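Local coordinates for putative cytoplasmic protein (Enterobacter cloacae, PDB 4HFL) that is a type VI secretion amidase effector, Tae4, that probably cleaves amide bonds in the peptidoglycan of rival bacteria, at residues F21-N26 / N68-P73. Numbering follows the deposited sequence.
Sequences FGAAWN and NYCGIP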
loop_
_atom_site.group_PDB
_atom_site.type_symbol
_atom_site.label_atom_id
_atom_site.label_comp_id
_atom_site.label_asym_id
_atom_site.label_seq_id
_atom_site.Cartn_x
_atom_site.Cartn_y
_atom_site.Cartn_z
ATOM N N PHE A 21 -5.298 4.068 -12.990
ATOM C CA PHE A 21 -6.084 3.807 -11.798
ATOM C C PHE A 21 -6.850 2.481 -11.924
ATOM O O PHE A 21 -6.953 1.720 -10.964
ATOM C CB PHE A 21 -7.045 4.950 -11.506
ATOM C CG PHE A 21 -7.856 4.720 -10.269
ATOM C CD1 PHE A 21 -7.270 4.831 -9.015
ATOM C CD2 PHE A 21 -9.193 4.357 -10.353
ATOM C CE1 PHE A 21 -8.018 4.612 -7.865
ATOM C CE2 PHE A 21 -9.945 4.139 -9.184
ATOM C CZ PHE A 21 -9.350 4.266 -7.957
ATOM N N GLY A 22 -7.372 2.208 -13.115
ATOM C CA GLY A 22 -8.156 1.004 -13.337
ATOM C C GLY A 22 -7.348 -0.246 -13.066
ATOM O O GLY A 22 -7.783 -1.118 -12.318
ATOM N N ALA A 23 -6.164 -0.330 -13.669
ATOM C CA ALA A 23 -5.281 -1.481 -13.496
ATOM C C ALA A 23 -4.879 -1.712 -12.032
ATOM O O ALA A 23 -4.878 -2.853 -11.537
ATOM C CB ALA A 23 -4.061 -1.325 -14.365
ATOM N N ALA A 24 -4.518 -0.631 -11.350
ATOM C CA ALA A 24 -4.180 -0.714 -9.944
ATOM C C ALA A 24 -5.389 -1.237 -9.155
ATOM O O ALA A 24 -5.275 -2.166 -8.359
ATOM C CB ALA A 24 -3.733 0.663 -9.442
ATOM N N TRP A 25 -6.562 -0.669 -9.419
ATOM C CA TRP A 25 -7.776 -1.080 -8.717
ATOM C C TRP A 25 -8.085 -2.562 -8.926
ATOM O O TRP A 25 -8.509 -3.268 -7.986
ATOM C CB TRP A 25 -8.966 -0.221 -9.164
ATOM C CG TRP A 25 -10.174 -0.441 -8.302
ATOM C CD1 TRP A 25 -11.188 -1.342 -8.509
ATOM C CD2 TRP A 25 -10.488 0.244 -7.076
ATOM N NE1 TRP A 25 -12.112 -1.252 -7.485
ATOM C CE2 TRP A 25 -11.704 -0.286 -6.599
ATOM C CE3 TRP A 25 -9.857 1.254 -6.340
ATOM C CZ2 TRP A 25 -12.293 0.166 -5.422
ATOM C CZ3 TRP A 25 -10.448 1.696 -5.183
ATOM C CH2 TRP A 25 -11.651 1.156 -4.736
ATOM N N ASN A 26 -7.870 -3.025 -10.160
ATOM C CA ASN A 26 -8.107 -4.424 -10.534
ATOM C C ASN A 26 -7.156 -5.411 -9.855
ATOM O O ASN A 26 -7.591 -6.441 -9.288
ATOM C CB ASN A 26 -8.035 -4.587 -12.061
ATOM C CG ASN A 26 -9.184 -3.899 -12.781
ATOM O OD1 ASN A 26 -10.188 -3.531 -12.166
ATOM N ND2 ASN A 26 -9.049 -3.740 -14.101
ATOM N N ASN A 68 3.960 -4.416 -8.694
ATOM C CA ASN A 68 4.659 -5.387 -9.538
ATOM C C ASN A 68 3.902 -5.652 -10.805
ATOM O O ASN A 68 4.497 -5.771 -11.883
ATOM C CB ASN A 68 4.859 -6.728 -8.797
ATOM C CG ASN A 68 6.105 -6.740 -7.921
ATOM O OD1 ASN A 68 7.138 -6.151 -8.274
ATOM N ND2 ASN A 68 6.015 -7.413 -6.768
ATOM N N TYR A 69 2.583 -5.773 -10.691
ATOM C CA TYR A 69 1.820 -6.151 -11.879
ATOM C C TYR A 69 1.300 -4.967 -12.691
ATOM O O TYR A 69 0.705 -5.143 -13.756
ATOM C CB TYR A 69 0.745 -7.180 -11.524
ATOM C CG TYR A 69 1.363 -8.544 -11.305
ATOM C CD1 TYR A 69 1.450 -9.461 -12.337
ATOM C CD2 TYR A 69 1.899 -8.895 -10.074
ATOM C CE1 TYR A 69 2.036 -10.713 -12.143
ATOM C CE2 TYR A 69 2.479 -10.137 -9.868
ATOM C CZ TYR A 69 2.546 -11.039 -10.906
ATOM O OH TYR A 69 3.133 -12.269 -10.689
ATOM N N CYS A 70 1.571 -3.755 -12.201
ATOM C CA CYS A 70 1.260 -2.537 -12.946
ATOM C C CYS A 70 2.527 -1.943 -13.572
ATOM O O CYS A 70 2.501 -0.848 -14.128
ATOM C CB CYS A 70 0.574 -1.507 -12.039
ATOM S SG CYS A 70 -1.143 -1.931 -11.693
ATOM N N GLY A 71 3.635 -2.672 -13.481
ATOM C CA GLY A 71 4.844 -2.286 -14.194
ATOM C C GLY A 71 5.801 -1.417 -13.401
ATOM O O GLY A 71 6.617 -0.707 -14.000
ATOM N N ILE A 72 5.687 -1.454 -12.068
ATOM C CA ILE A 72 6.691 -0.885 -11.182
ATOM C C ILE A 72 7.261 -2.041 -10.358
ATOM O O ILE A 72 6.712 -2.415 -9.311
ATOM C CB ILE A 72 6.100 0.214 -10.250
ATOM C CG1 ILE A 72 5.667 1.447 -11.065
ATOM C CG2 ILE A 72 7.104 0.620 -9.160
ATOM C CD1 ILE A 72 4.919 2.505 -10.254
ATOM N N PRO A 73 8.371 -2.619 -10.829
ATOM C CA PRO A 73 8.903 -3.808 -10.157
ATOM C C PRO A 73 9.534 -3.438 -8.822
ATOM O O PRO A 73 10.363 -2.524 -8.784
ATOM C CB PRO A 73 9.952 -4.342 -11.157
ATOM C CG PRO A 73 10.371 -3.144 -11.961
ATOM C CD PRO A 73 9.174 -2.213 -12.002
#
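C70 meets A23 and A24 through one sulfur, a compact example of how a single side chain can join a helix to the turn that follows another. Walking along 68-73, N68 comes first and faces elsewhere: ND2 bonds to R90 O on strand 90-92, and OD1 receives V74 N just beyond the segment. Y69 sends its ring away from A23 and A24, to a hydroxyl hydrogen bond with D87. C70 then turns its side chain onto helix 21-30. Its SG stands beside the backbone N (chi1 -75°), anti to the carbonyl carbon, and reaches the peptide linking A23 and A24, 3.8 Å from A23 C and 3.6 Å from A24 N. The two alanine methyls lie farther off, A23 CB at 4.0 Å and A24 CB at 4.3 Å from C70 SG. With only methyls at A23 and A24, the sulfur lies against the helix backbone itself. The CA atoms of A24 and C70 stand 6.5 Å apart. G71 follows with positive phi (92°), and I72 packs on F101, V105 and L106 of helix 95-106. Y69 and C70 also touch R27. The contact thus joins helix 21-30 to a loop of the Tae4 amidase family region, probably papain-like as in its clan, by plain packing: 90 Å² of van der Waals contact centred on one sulfur, with no polar bond found between the two segments.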